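Local coordinates for Alr4995 protein (Nostoc sp., PDB 6LRF) that acts as a bifunctional arginine dihydrolase and ornithine cyclodeaminase, probably breaking arginine down to ornithine and ammonia and then turning ornithine into proline, at residues B[189-194]-B[554-559]; B[282-287]-B[341-346]; B[293-298]-B[317-322]; B[304-309]-B[347-352]; B[386-391]-B[397-402]. All coordinates share one frame; numbering follows the deposited sequence.

Interaction 1 lies near the chain centre (centres about 7 Å apart) and bridges the dihydrolase-like N-terminal part and the Rossmann-fold part through rings and a guanidinium; the salt bridge Arg194 to Glu341 ties it to interaction 2. Interactions 2 and 4, about 17 Å from that centre, share helix 340-352: in interaction 2 a selenomethionine lies against a carboxylate and the backbone of strand 280-292, while interaction 4 is apolar packing on helix 299-310. Interactions 3 and 5 are peripheral, about 32 Å out. Interaction 3 packs leucines on a phenylalanine beside a second subunit; interaction 5 is a hairpin of a separate sheet, joined by backbone hydrogen bonds and waters. All are only partly buried.

Interaction 1 of 5, residues B[189-194]-B[554-559]; sequences DSYSNR and HRHHLK
His556 presents the CE1-NE2 side of its imidazole to helix 190-199, where Tyr191 and Arg194 receive it. Tyr191 CE1 lies 3.8 Å from His556 NE2, near the plane of the imidazole and at its edge, and the two rings are turned 69° against each other with centroids 5.7 Å apart, an oblique pair. Arg194 and His556 reach toward each other from opposite directions: Arg194 NH2 is 3.6 Å from His556 CE1, with guanidinium and imidazole planes 83° apart. A bend at chi3 (-64°) folds the arginine back over its own helix, where NH2 makes a weak hydrogen bond to Ser190 OG, while NH1 is held by a salt bridge to Glu341. The other ring nitrogen, His556 ND1, is hydrogen-bonded to Thr538 OG1, which limits the rotation of the ring. The start of helix 190-199 is capped by Asp189, whose OD1 accepts from Ser192 N at 2.7 Å and from Ser192 OG at 2.6 Å, from opposite faces of the carboxylate. A leucine in place of Tyr191 would probably leave the CE1-NE2 edge of His556 without its aromatic neighbour and open a gap there. The contact thus links the dihydrolase-like part to the Rossmann-fold part through van der Waals and ring contacts, with Glu341 and Glu345 close by probably offsetting the positive charge of the guanidinium.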
# COMPACT_ATOMS: atom_id res chain seq x y z
N ASP B 189 5.46 25.92 20.97
CA ASP B 189 4.22 25.31 20.48
C ASP B 189 3.32 26.39 19.85
O ASP B 189 3.66 27.58 19.86
CB ASP B 189 3.50 24.55 21.61
CG ASP B 189 2.88 25.46 22.68
OD1 ASP B 189 3.05 26.71 22.61
OD2 ASP B 189 2.24 24.92 23.62
N SER B 190 2.18 25.98 19.32
CA SER B 190 1.31 26.93 18.64
C SER B 190 0.73 27.98 19.61
O SER B 190 0.67 29.17 19.28
CB SER B 190 0.17 26.19 17.93
OG SER B 190 -0.84 25.83 18.86
N TYR B 191 0.31 27.53 20.78
CA TYR B 191 -0.19 28.44 21.82
C TYR B 191 0.82 29.57 22.11
O TYR B 191 0.45 30.73 22.21
CB TYR B 191 -0.52 27.69 23.11
CG TYR B 191 -1.57 26.59 22.95
CD1 TYR B 191 -2.92 26.91 22.77
CD2 TYR B 191 -1.21 25.24 22.99
CE1 TYR B 191 -3.88 25.92 22.62
CE2 TYR B 191 -2.18 24.24 22.84
CZ TYR B 191 -3.51 24.59 22.66
OH TYR B 191 -4.47 23.61 22.51
N SER B 192 2.10 29.22 22.22
CA SER B 192 3.12 30.18 22.61
C SER B 192 3.42 31.18 21.50
O SER B 192 3.60 32.38 21.76
CB SER B 192 4.40 29.44 23.03
OG SER B 192 4.10 28.59 24.12
N ASN B 193 3.45 30.69 20.26
CA ASN B 193 3.61 31.54 19.09
C ASN B 193 2.46 32.53 18.93
O ASN B 193 2.66 33.70 18.58
CB ASN B 193 3.76 30.69 17.83
CG ASN B 193 5.21 30.28 17.58
OD1 ASN B 193 6.10 31.13 17.52
ND2 ASN B 193 5.45 28.98 17.45
N ARG B 194 1.25 32.06 19.20
CA ARG B 194 0.10 32.96 19.16
C ARG B 194 0.33 34.10 20.17
O ARG B 194 0.08 35.27 19.87
CB ARG B 194 -1.19 32.19 19.46
CG ARG B 194 -2.33 32.34 18.45
CD ARG B 194 -3.54 31.44 18.83
NE ARG B 194 -3.18 30.03 18.78
CZ ARG B 194 -3.64 29.08 19.60
NH1 ARG B 194 -4.49 29.41 20.57
NH2 ARG B 194 -3.24 27.82 19.47
N HIS B 554 -10.74 18.98 18.19
CA HIS B 554 -12.05 19.32 17.66
C HIS B 554 -12.45 20.75 18.03
O HIS B 554 -13.05 21.46 17.24
CB HIS B 554 -13.10 18.31 18.12
CG HIS B 554 -13.08 17.02 17.35
ND1 HIS B 554 -13.97 16.73 16.34
CD2 HIS B 554 -12.25 15.95 17.43
CE1 HIS B 554 -13.71 15.54 15.84
NE2 HIS B 554 -12.67 15.04 16.48
N ARG B 555 -12.06 21.18 19.23
CA ARG B 555 -12.38 22.53 19.70
C ARG B 555 -11.86 23.62 18.75
O ARG B 555 -12.62 24.51 18.35
CB ARG B 555 -11.82 22.74 21.13
CG ARG B 555 -12.64 22.03 22.23
CD ARG B 555 -12.03 22.24 23.62
NE ARG B 555 -11.93 23.65 23.98
CZ ARG B 555 -12.89 24.33 24.60
NH1 ARG B 555 -14.02 23.73 24.93
NH2 ARG B 555 -12.72 25.61 24.90
N HIS B 556 -10.58 23.55 18.37
CA HIS B 556 -10.02 24.52 17.44
C HIS B 556 -10.75 24.49 16.10
O HIS B 556 -10.99 25.53 15.48
CB HIS B 556 -8.52 24.27 17.23
CG HIS B 556 -7.65 24.77 18.34
ND1 HIS B 556 -6.27 24.85 18.24
CD2 HIS B 556 -7.96 25.22 19.58
CE1 HIS B 556 -5.78 25.33 19.37
NE2 HIS B 556 -6.78 25.57 20.20
N HIS B 557 -11.10 23.28 15.66
CA HIS B 557 -11.79 23.09 14.38
C HIS B 557 -13.20 23.70 14.35
O HIS B 557 -13.55 24.46 13.45
CB HIS B 557 -11.86 21.60 14.07
CG HIS B 557 -12.08 21.29 12.62
ND1 HIS B 557 -11.11 21.52 11.66
CD2 HIS B 557 -13.15 20.77 11.97
CE1 HIS B 557 -11.57 21.14 10.48
NE2 HIS B 557 -12.81 20.69 10.64
N LEU B 558 -14.00 23.34 15.35
CA LEU B 558 -15.34 23.87 15.53
C LEU B 558 -15.33 25.38 15.79
O LEU B 558 -16.22 26.09 15.31
CB LEU B 558 -16.06 23.15 16.68
CG LEU B 558 -16.92 21.96 16.28
CD1 LEU B 558 -18.17 22.46 15.52
CD2 LEU B 558 -16.13 20.98 15.42
N LYS B 559 -14.33 25.86 16.54
CA LYS B 559 -14.20 27.30 16.77
C LYS B 559 -14.05 28.04 15.47
O LYS B 559 -14.66 29.10 15.28
CB LYS B 559 -12.99 27.61 17.66
CG LYS B 559 -12.60 29.08 17.63
CD LYS B 559 -11.66 29.46 18.78
CE LYS B 559 -11.56 30.97 18.92
NZ LYS B 559 -11.01 31.37 20.25

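Interaction 2 of 5, residues B[282-287]-B[341-346]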
# COMPACT_ATOMS: atom_id res chain seq x y z
N TYR B 282 -1.26 34.23 34.59
CA TYR B 282 -2.32 33.60 33.81
C TYR B 282 -2.39 32.10 34.06
O TYR B 282 -3.37 31.44 33.69
CB TYR B 282 -2.13 33.89 32.32
CG TYR B 282 -2.17 35.36 32.00
CD1 TYR B 282 -3.38 36.03 31.83
CD2 TYR B 282 -1.01 36.09 31.91
CE1 TYR B 282 -3.42 37.39 31.56
CE2 TYR B 282 -1.03 37.45 31.64
CZ TYR B 282 -2.24 38.09 31.46
OH TYR B 282 -2.25 39.44 31.18
N VAL B 283 -1.36 31.57 34.72
CA VAL B 283 -1.33 30.16 35.09
C VAL B 283 -2.52 29.84 36.00
O VAL B 283 -2.81 30.57 36.95
CB VAL B 283 -0.00 29.80 35.79
CG1 VAL B 283 0.01 28.34 36.22
CG2 VAL B 283 1.18 30.10 34.86
N GLU B 284 -3.22 28.76 35.66
CA GLU B 284 -4.37 28.29 36.42
C GLU B 284 -4.17 26.87 36.93
O GLU B 284 -3.42 26.09 36.36
CB GLU B 284 -5.63 28.32 35.56
CG GLU B 284 -6.17 29.68 35.28
CD GLU B 284 -7.44 29.63 34.46
OE1 GLU B 284 -7.84 28.50 34.07
OE2 GLU B 284 -8.03 30.69 34.22
N SER B 285 -4.88 26.54 38.00
CA SER B 285 -4.76 25.26 38.67
C SER B 285 -6.12 24.77 39.07
O SER B 285 -7.02 25.56 39.36
CB SER B 285 -3.86 25.37 39.90
OG SER B 285 -2.51 25.13 39.55
N ARG B 286 -6.26 23.45 39.10
CA ARG B 286 -7.53 22.80 39.36
C ARG B 286 -7.22 21.39 39.86
O ARG B 286 -6.39 20.69 39.28
CB ARG B 286 -8.38 22.78 38.10
CG ARG B 286 -9.80 22.33 38.27
CD ARG B 286 -10.61 22.76 37.07
NE ARG B 286 -11.88 22.04 36.96
CZ ARG B 286 -12.86 22.40 36.14
NH1 ARG B 286 -12.71 23.48 35.38
NH2 ARG B 286 -13.99 21.69 36.09
N ILE B 287 -7.87 20.96 40.93
CA ILE B 287 -7.69 19.59 41.37
C ILE B 287 -8.82 18.74 40.79
O ILE B 287 -9.99 19.10 40.86
CB ILE B 287 -7.64 19.49 42.90
CG1 ILE B 287 -6.34 20.12 43.43
CG2 ILE B 287 -7.73 18.03 43.35
CD1 ILE B 287 -6.24 20.17 44.95
N GLU B 341 -7.49 29.26 28.27
CA GLU B 341 -7.75 28.57 27.02
C GLU B 341 -7.17 27.15 27.05
O GLU B 341 -7.85 26.19 26.68
CB GLU B 341 -7.17 29.37 25.87
CG GLU B 341 -7.18 28.66 24.54
CD GLU B 341 -6.27 29.35 23.54
OE1 GLU B 341 -5.77 30.45 23.88
OE2 GLU B 341 -6.06 28.80 22.43
N VAL B 342 -5.93 27.01 27.52
CA VAL B 342 -5.30 25.69 27.52
C VAL B 342 -5.95 24.80 28.59
O VAL B 342 -6.14 23.60 28.39
CB VAL B 342 -3.76 25.79 27.75
CG1 VAL B 342 -3.15 24.40 27.95
CG2 VAL B 342 -3.09 26.51 26.58
N MSE B 343 -6.29 25.40 29.73
CA MSE B 343 -7.02 24.69 30.78
C MSE B 343 -8.36 24.10 30.28
O MSE B 343 -8.72 22.98 30.61
CB MSE B 343 -7.30 25.62 31.97
CG MSE B 343 -8.06 24.93 33.11
SE MSE B 343 -7.07 23.35 33.86
CE MSE B 343 -6.04 24.27 35.29
N GLU B 344 -9.08 24.87 29.47
CA GLU B 344 -10.34 24.39 28.90
C GLU B 344 -10.12 23.20 27.97
O GLU B 344 -10.91 22.25 27.93
CB GLU B 344 -11.04 25.50 28.14
CG GLU B 344 -11.51 26.64 29.01
CD GLU B 344 -12.25 27.69 28.20
OE1 GLU B 344 -11.61 28.34 27.33
OE2 GLU B 344 -13.47 27.82 28.41
N GLU B 345 -9.04 23.27 27.20
CA GLU B 345 -8.72 22.19 26.29
C GLU B 345 -8.43 20.90 27.08
O GLU B 345 -8.92 19.81 26.73
CB GLU B 345 -7.55 22.59 25.41
CG GLU B 345 -7.29 21.64 24.26
CD GLU B 345 -7.92 22.10 22.95
OE1 GLU B 345 -7.91 23.33 22.66
OE2 GLU B 345 -8.42 21.22 22.21
N ILE B 346 -7.66 21.03 28.16
CA ILE B 346 -7.32 19.90 29.02
C ILE B 346 -8.54 19.31 29.70
O ILE B 346 -8.76 18.10 29.66
CB ILE B 346 -6.29 20.32 30.10
CG1 ILE B 346 -4.93 20.64 29.46
CG2 ILE B 346 -6.15 19.24 31.17
CD1 ILE B 346 -4.00 21.44 30.36
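Met343, a selenomethionine, leans from helix 340-352 onto strand 280-292, which belongs to a mixed beta-sheet, so this is helix-on-sheet packing. The axes of the short segments approach to 9.4 Å and run nearly the same way, at 26°. Along the side chain, Met343 CB comes first, 3.6 Å from Glu284 OE1; Met343 CG follows, at 3.7 Å from the same oxygen. With CG anti to the backbone N (chi1 -180°), the chain leaves the helix toward the strand; the bend at chi2 then carries SE obliquely along the strand, and the bend at chi3 turns CE in against its backbone. Met343 CE settles among backbone atoms there, 3.7 Å from Ser285 N, and also touches Arg286 CB at 3.9 Å. The carboxylate of Glu284 crosses the methionine obliquely, and its OE1 is hydrogen-bonded to His340, just before the helix segment, so the acid that covers the methionine's base is itself anchored. Next to Met343, Ala337 of strand 329-337 adds to the packing. Beyond CB the extended chain of Arg286 leads away from the methyl, to a long, weak ion pair with Asp357. The closest approach of all is that of the methyl to a carbonyl: Met343 CE stands 3.4 Å from Glu284 O.

Interaction 3 of 5, residues B[293-298]-B[317-322]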
# COMPACT_ATOMS: atom_id res chain seq x y z
N HIS B 293 -10.22 1.32 37.76
CA HIS B 293 -9.09 0.40 37.81
C HIS B 293 -7.87 1.10 37.22
O HIS B 293 -7.44 0.82 36.10
CB HIS B 293 -9.41 -0.90 37.07
CG HIS B 293 -10.64 -1.59 37.57
ND1 HIS B 293 -11.76 -1.76 36.79
CD2 HIS B 293 -10.92 -2.14 38.77
CE1 HIS B 293 -12.69 -2.40 37.49
NE2 HIS B 293 -12.20 -2.63 38.70
N LEU B 294 -7.32 2.03 37.99
CA LEU B 294 -6.46 3.05 37.42
C LEU B 294 -5.14 2.49 36.91
O LEU B 294 -4.66 2.88 35.85
CB LEU B 294 -6.20 4.14 38.45
CG LEU B 294 -7.43 4.89 38.96
CD1 LEU B 294 -7.03 6.05 39.89
CD2 LEU B 294 -8.28 5.40 37.79
N LEU B 295 -4.57 1.56 37.65
CA LEU B 295 -3.24 1.06 37.32
C LEU B 295 -3.21 0.16 36.12
O LEU B 295 -2.29 0.26 35.30
CB LEU B 295 -2.63 0.33 38.50
CG LEU B 295 -2.18 1.29 39.58
CD1 LEU B 295 -1.40 0.53 40.62
CD2 LEU B 295 -1.36 2.40 38.95
N ASP B 296 -4.19 -0.73 35.98
CA ASP B 296 -4.12 -1.71 34.90
C ASP B 296 -4.84 -1.28 33.62
O ASP B 296 -4.55 -1.79 32.54
CB ASP B 296 -4.65 -3.08 35.36
CG ASP B 296 -6.11 -3.06 35.74
OD1 ASP B 296 -6.97 -2.90 34.84
OD2 ASP B 296 -6.41 -3.23 36.94
N SER B 297 -5.78 -0.35 33.72
CA SER B 297 -6.44 0.12 32.51
C SER B 297 -5.58 1.17 31.81
O SER B 297 -5.79 1.46 30.63
CB SER B 297 -7.82 0.68 32.83
OG SER B 297 -7.73 1.82 33.67
N GLY B 298 -4.61 1.73 32.54
CA GLY B 298 -3.80 2.81 32.03
C GLY B 298 -4.58 4.11 31.90
O GLY B 298 -4.14 5.06 31.24
N LEU B 317 -1.58 14.18 43.75
CA LEU B 317 -1.58 14.52 45.17
C LEU B 317 -1.74 13.31 46.07
O LEU B 317 -1.26 13.30 47.21
CB LEU B 317 -2.69 15.52 45.45
CG LEU B 317 -2.46 16.78 44.61
CD1 LEU B 317 -3.53 17.82 44.91
CD2 LEU B 317 -1.06 17.33 44.87
N ASN B 318 -2.41 12.27 45.57
CA ASN B 318 -2.61 11.06 46.35
C ASN B 318 -3.16 9.92 45.51
O ASN B 318 -3.73 10.13 44.44
CB ASN B 318 -3.54 11.33 47.53
CG ASN B 318 -4.87 11.91 47.10
OD1 ASN B 318 -5.74 11.20 46.60
ND2 ASN B 318 -5.03 13.23 47.28
N PHE B 319 -3.00 8.71 46.01
CA PHE B 319 -3.47 7.52 45.33
C PHE B 319 -4.00 6.55 46.38
O PHE B 319 -3.27 6.16 47.29
CB PHE B 319 -2.34 6.88 44.53
CG PHE B 319 -2.79 5.82 43.58
CD1 PHE B 319 -3.03 6.12 42.26
CD2 PHE B 319 -2.95 4.51 44.02
CE1 PHE B 319 -3.45 5.14 41.37
CE2 PHE B 319 -3.37 3.52 43.13
CZ PHE B 319 -3.62 3.84 41.81
N ASN B 320 -5.28 6.19 46.26
CA ASN B 320 -5.86 5.16 47.11
C ASN B 320 -6.01 3.86 46.31
O ASN B 320 -6.80 3.79 45.37
CB ASN B 320 -7.20 5.62 47.67
CG ASN B 320 -7.06 6.76 48.67
OD1 ASN B 320 -6.00 7.41 48.75
ND2 ASN B 320 -8.12 7.03 49.43
N LEU B 321 -5.21 2.86 46.68
CA LEU B 321 -5.16 1.58 45.98
C LEU B 321 -6.29 0.64 46.38
O LEU B 321 -6.45 0.33 47.56
CB LEU B 321 -3.83 0.88 46.26
CG LEU B 321 -3.69 -0.49 45.57
CD1 LEU B 321 -3.62 -0.32 44.05
CD2 LEU B 321 -2.48 -1.26 46.11
N GLY B 322 -7.04 0.15 45.40
CA GLY B 322 -8.00 -0.91 45.66
C GLY B 322 -7.37 -2.16 46.28
O GLY B 322 -6.25 -2.53 45.95
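Phe319 pushes its ring from strand 313-320 against Leu294 and Leu295 of the short, weakly bonded helix about 294-297. The tight part is at the para end of the ring: Phe319 CZ lies 3.7 Å from Leu295 CG and 3.9 Å from Leu295 CD2, the leucine crossing the phenylalanine obliquely. Alongside, Phe319 CE1 is 4.0 Å from Leu294 CD1, these two side chains sliding past each other in opposite directions. Both leucines are buried, and the phenylalanine reaches them because its CG stands anti to the backbone N (chi1 -168°). The looser part is at Leu321, more exposed than either leucine of the helix, where Leu321 CD1 meets Leu295 CD1 at 4.2 Å and the side chains cross at about a right angle. An alanine replacing Leu295 is likely to open a gap beside the tip of Phe319 and leave Leu321 without this neighbour. Ser297 OG and Ser297 N both bond to His293 O, which braces the helical turn. Phe319 and Leu295 also meet their counterparts, Phe319 and Leu295 of the second subunit. The arrangement is a small hydrophobic cluster joining a helical turn to the strand that is outermost in this chain's mixed sheet, where the second subunit packs.

Interaction 4 of 5, residues B[304-309]-B[347-352]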
# COMPACT_ATOMS: atom_id res chain seq x y z
N LEU B 304 -2.67 11.67 32.31
CA LEU B 304 -1.43 12.41 32.48
C LEU B 304 -0.80 12.81 31.15
O LEU B 304 -0.31 13.93 30.99
CB LEU B 304 -0.44 11.59 33.32
CG LEU B 304 -1.06 11.21 34.67
CD1 LEU B 304 -0.07 10.48 35.59
CD2 LEU B 304 -1.66 12.44 35.37
N ASP B 305 -0.84 11.91 30.18
CA ASP B 305 -0.33 12.18 28.83
C ASP B 305 -1.02 13.34 28.13
O ASP B 305 -0.38 14.17 27.49
CB ASP B 305 -0.45 10.93 27.95
CG ASP B 305 0.74 10.01 28.08
OD1 ASP B 305 1.25 9.86 29.22
OD2 ASP B 305 1.18 9.44 27.06
N MSE B 306 -2.34 13.37 28.22
CA MSE B 306 -3.12 14.45 27.64
C MSE B 306 -2.79 15.79 28.26
O MSE B 306 -2.66 16.77 27.56
CB MSE B 306 -4.61 14.20 27.79
CG MSE B 306 -5.16 13.23 26.78
SE MSE B 306 -6.95 12.64 27.30
CE MSE B 306 -7.41 11.72 25.62
N ILE B 307 -2.72 15.82 29.59
CA ILE B 307 -2.38 17.04 30.31
C ILE B 307 -1.07 17.63 29.75
O ILE B 307 -1.05 18.75 29.25
CB ILE B 307 -2.25 16.75 31.83
CG1 ILE B 307 -3.62 16.35 32.40
CG2 ILE B 307 -1.68 17.96 32.55
CD1 ILE B 307 -3.61 15.97 33.88
N VAL B 308 0.01 16.84 29.76
CA VAL B 308 1.31 17.34 29.31
C VAL B 308 1.37 17.64 27.80
O VAL B 308 1.98 18.64 27.37
CB VAL B 308 2.44 16.35 29.67
CG1 VAL B 308 3.78 16.82 29.12
CG2 VAL B 308 2.52 16.17 31.16
N ASP B 309 0.73 16.80 26.99
CA ASP B 309 0.78 16.97 25.54
C ASP B 309 0.07 18.24 25.08
O ASP B 309 0.47 18.86 24.10
CB ASP B 309 0.19 15.76 24.82
CG ASP B 309 1.15 14.58 24.77
OD1 ASP B 309 2.23 14.65 25.42
OD2 ASP B 309 0.85 13.57 24.10
N ILE B 347 -9.34 20.16 30.32
CA ILE B 347 -10.52 19.70 31.04
C ILE B 347 -11.52 19.02 30.08
O ILE B 347 -12.15 18.02 30.44
CB ILE B 347 -11.19 20.86 31.79
CG1 ILE B 347 -10.21 21.43 32.82
CG2 ILE B 347 -12.47 20.41 32.48
CD1 ILE B 347 -9.71 20.41 33.81
N SER B 348 -11.63 19.53 28.85
CA SER B 348 -12.48 18.89 27.85
C SER B 348 -12.03 17.46 27.57
O SER B 348 -12.85 16.55 27.46
CB SER B 348 -12.49 19.68 26.54
OG SER B 348 -13.14 20.92 26.71
N LEU B 349 -10.72 17.24 27.48
CA LEU B 349 -10.21 15.90 27.26
C LEU B 349 -10.45 15.02 28.51
O LEU B 349 -10.90 13.86 28.40
CB LEU B 349 -8.72 15.96 26.89
CG LEU B 349 -8.42 16.68 25.56
CD1 LEU B 349 -6.94 17.05 25.42
CD2 LEU B 349 -8.87 15.84 24.36
N LEU B 350 -10.21 15.56 29.69
CA LEU B 350 -10.34 14.79 30.93
C LEU B 350 -11.80 14.43 31.25
O LEU B 350 -12.06 13.37 31.84
CB LEU B 350 -9.75 15.57 32.10
CG LEU B 350 -8.23 15.70 32.09
CD1 LEU B 350 -7.74 16.46 33.33
CD2 LEU B 350 -7.59 14.32 31.99
N ILE B 351 -12.72 15.31 30.89
CA ILE B 351 -14.14 15.05 31.08
C ILE B 351 -14.55 13.71 30.44
O ILE B 351 -15.26 12.91 31.05
CB ILE B 351 -14.99 16.22 30.52
CG1 ILE B 351 -14.99 17.38 31.51
CG2 ILE B 351 -16.43 15.79 30.28
CD1 ILE B 351 -15.57 18.66 30.94
N ASP B 352 -14.05 13.46 29.23
CA ASP B 352 -14.30 12.19 28.54
C ASP B 352 -13.72 10.97 29.25
O ASP B 352 -14.25 9.86 29.14
CB ASP B 352 -13.75 12.26 27.13
CG ASP B 352 -14.45 13.30 26.30
OD1 ASP B 352 -13.80 13.91 25.42
OD2 ASP B 352 -15.67 13.52 26.53
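Helices 299-310 and 340-352 come together with Met306 and Leu349 nearest, their CA atoms 7.2 Å apart. Backbone bonds such as Val308 N to Leu304 O and Ile351 N to Ile347 O keep each segment helical. Two pairs of side chains fill the interface. In the first, Met306, a selenomethionine, lays its chain across Leu349, and Met306 SE rests 3.8 Å from Leu349 CB. With CG anti to the carbonyl carbon (chi1 -79°) and the rest of the chain extended, the selenium arrives at the base of the leucine. In the second, Ile307 and Leu350 meet at about a right angle through their ends, Ile307 CD1 to Leu350 CD1 at 4.2 Å. Both residues of that pair are buried, whereas those of the first are partly exposed, so the contact grades from inside to outside across the helix pair. Beyond it, Ile307 also packs on Phe314 of strand 313-320 and Leu350 on Ala303. Entirely apolar between its segments, the contact is helix-helix packing, both helices belonging with a mixed sheet whose strands 280-292, 329-337 and 313-320 lie side by side, each antiparallel to the next.

Interaction 5 of 5, residues B[386-391]-B[397-402]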
# COMPACT_ATOMS: atom_id res chain seq x y z
N TYR B 386 -20.04 10.73 23.64
CA TYR B 386 -20.33 9.99 24.87
C TYR B 386 -21.49 10.56 25.66
O TYR B 386 -21.72 11.77 25.63
CB TYR B 386 -19.09 9.94 25.75
CG TYR B 386 -17.99 9.18 25.09
CD1 TYR B 386 -18.07 7.80 24.95
CD2 TYR B 386 -16.88 9.84 24.56
CE1 TYR B 386 -17.08 7.08 24.32
CE2 TYR B 386 -15.88 9.13 23.93
CZ TYR B 386 -15.98 7.75 23.82
OH TYR B 386 -14.98 7.04 23.18
N PRO B 387 -22.22 9.68 26.40
CA PRO B 387 -23.35 10.12 27.24
C PRO B 387 -22.87 11.14 28.26
O PRO B 387 -21.86 10.91 28.92
CB PRO B 387 -23.81 8.83 27.93
CG PRO B 387 -23.22 7.72 27.16
CD PRO B 387 -21.95 8.25 26.57
N THR B 388 -23.60 12.24 28.36
CA THR B 388 -23.12 13.45 29.01
C THR B 388 -24.21 14.01 29.92
O THR B 388 -25.39 13.97 29.56
CB THR B 388 -22.71 14.51 27.95
OG1 THR B 388 -21.64 14.00 27.13
CG2 THR B 388 -22.27 15.84 28.59
N GLU B 389 -23.81 14.49 31.10
CA GLU B 389 -24.73 15.20 32.00
C GLU B 389 -24.20 16.62 32.23
O GLU B 389 -22.99 16.84 32.23
CB GLU B 389 -24.88 14.45 33.33
CG GLU B 389 -25.77 13.22 33.28
CD GLU B 389 -25.71 12.37 34.57
OE1 GLU B 389 -24.92 12.68 35.49
OE2 GLU B 389 -26.46 11.37 34.66
N VAL B 390 -25.11 17.58 32.41
CA VAL B 390 -24.74 18.96 32.71
C VAL B 390 -25.49 19.49 33.96
O VAL B 390 -26.62 19.09 34.22
CB VAL B 390 -25.02 19.88 31.50
CG1 VAL B 390 -24.22 19.40 30.29
CG2 VAL B 390 -26.49 19.86 31.15
N ARG B 391 -24.85 20.37 34.72
CA ARG B 391 -25.41 20.83 36.01
C ARG B 391 -26.09 22.19 35.85
O ARG B 391 -25.44 23.19 35.55
CB ARG B 391 -24.32 20.91 37.08
CG ARG B 391 -24.81 20.85 38.55
CD ARG B 391 -23.60 20.90 39.48
NE ARG B 391 -23.91 20.86 40.91
CZ ARG B 391 -23.97 21.93 41.70
NH1 ARG B 391 -23.76 23.14 41.20
NH2 ARG B 391 -24.24 21.81 42.99
N ILE B 397 -28.41 16.96 34.71
CA ILE B 397 -29.40 16.72 33.66
C ILE B 397 -28.78 15.97 32.49
O ILE B 397 -27.73 16.38 31.98
CB ILE B 397 -29.97 18.06 33.12
CG1 ILE B 397 -30.52 18.92 34.26
CG2 ILE B 397 -31.00 17.82 32.05
CD1 ILE B 397 -31.53 18.20 35.12
N LYS B 398 -29.43 14.91 32.03
CA LYS B 398 -28.92 14.13 30.89
C LYS B 398 -29.11 14.86 29.55
O LYS B 398 -30.19 15.37 29.25
CB LYS B 398 -29.61 12.76 30.85
CG LYS B 398 -29.37 11.94 29.59
CD LYS B 398 -28.10 11.08 29.67
CE LYS B 398 -27.84 10.37 28.33
NZ LYS B 398 -28.08 8.89 28.39
N VAL B 399 -28.04 14.94 28.75
CA VAL B 399 -28.12 15.58 27.43
C VAL B 399 -28.74 14.61 26.41
O VAL B 399 -28.32 13.45 26.32
CB VAL B 399 -26.71 16.05 26.93
CG1 VAL B 399 -26.80 16.70 25.55
CG2 VAL B 399 -26.05 17.00 27.95
N GLU B 400 -29.74 15.10 25.66
CA GLU B 400 -30.43 14.31 24.64
C GLU B 400 -29.87 14.56 23.23
O GLU B 400 -29.26 15.60 22.97
CB GLU B 400 -31.93 14.62 24.65
CG GLU B 400 -32.64 14.11 25.88
CD GLU B 400 -34.12 14.45 25.88
OE1 GLU B 400 -34.62 14.94 24.84
OE2 GLU B 400 -34.78 14.24 26.93
N ASN B 401 -30.10 13.58 22.34
CA ASN B 401 -29.66 13.64 20.95
C ASN B 401 -28.16 13.78 20.81
O ASN B 401 -27.67 14.49 19.92
CB ASN B 401 -30.36 14.78 20.21
CG ASN B 401 -31.87 14.67 20.26
OD1 ASN B 401 -32.56 15.66 20.50
ND2 ASN B 401 -32.39 13.45 20.08
N GLN B 402 -27.43 13.09 21.68
CA GLN B 402 -25.98 13.23 21.76
C GLN B 402 -25.31 12.95 20.42
O GLN B 402 -25.58 11.95 19.78
CB GLN B 402 -25.41 12.30 22.82
CG GLN B 402 -23.93 12.52 23.13
CD GLN B 402 -23.69 13.78 23.95
OE1 GLN B 402 -24.47 14.11 24.84
NE2 GLN B 402 -22.59 14.48 23.65
O HOH W 1 -25.85 12.41 26.47
O HOH W 2 -20.21 15.75 25.47
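Water 1 is gripped by both arms of the beta-hairpin formed by strands 388-392 and 395-400: it accepts from Thr388 N at 2.9 Å and lies 2.7 Å from both Val399 O and Gln402 OE1, within bonding distance of each. It thus stands in where the direct ladder gives way at the open end of the hairpin. The ladder itself is antiparallel. Glu389 and Lys398 form a non-hydrogen-bonded pair, and Val390 and Ile397 a hydrogen-bonded one, with Val390 N to Ile397 O at 2.9 Å and Ile397 N to Val390 O at 2.8 Å. Val399 N reaches Thr388 O almost straight, with an angle of 173° at the hydrogen. On the face that carries Val390, its CG1 packs on Val399 CG2 at 3.8 Å, the two side chains crossing at about a right angle. Gln402, bent at chi2 (74°), turns its amide back across Thr388, and its NE2 is hydrogen-bonded to Thr384 O. Glu389 meanwhile forms a salt bridge to Arg441 of the neighbouring strand in this mixed sheet. A second water donates to Thr388 OG1, and that hydroxyl gives its own proton to Tyr386 O at 2.7 Å.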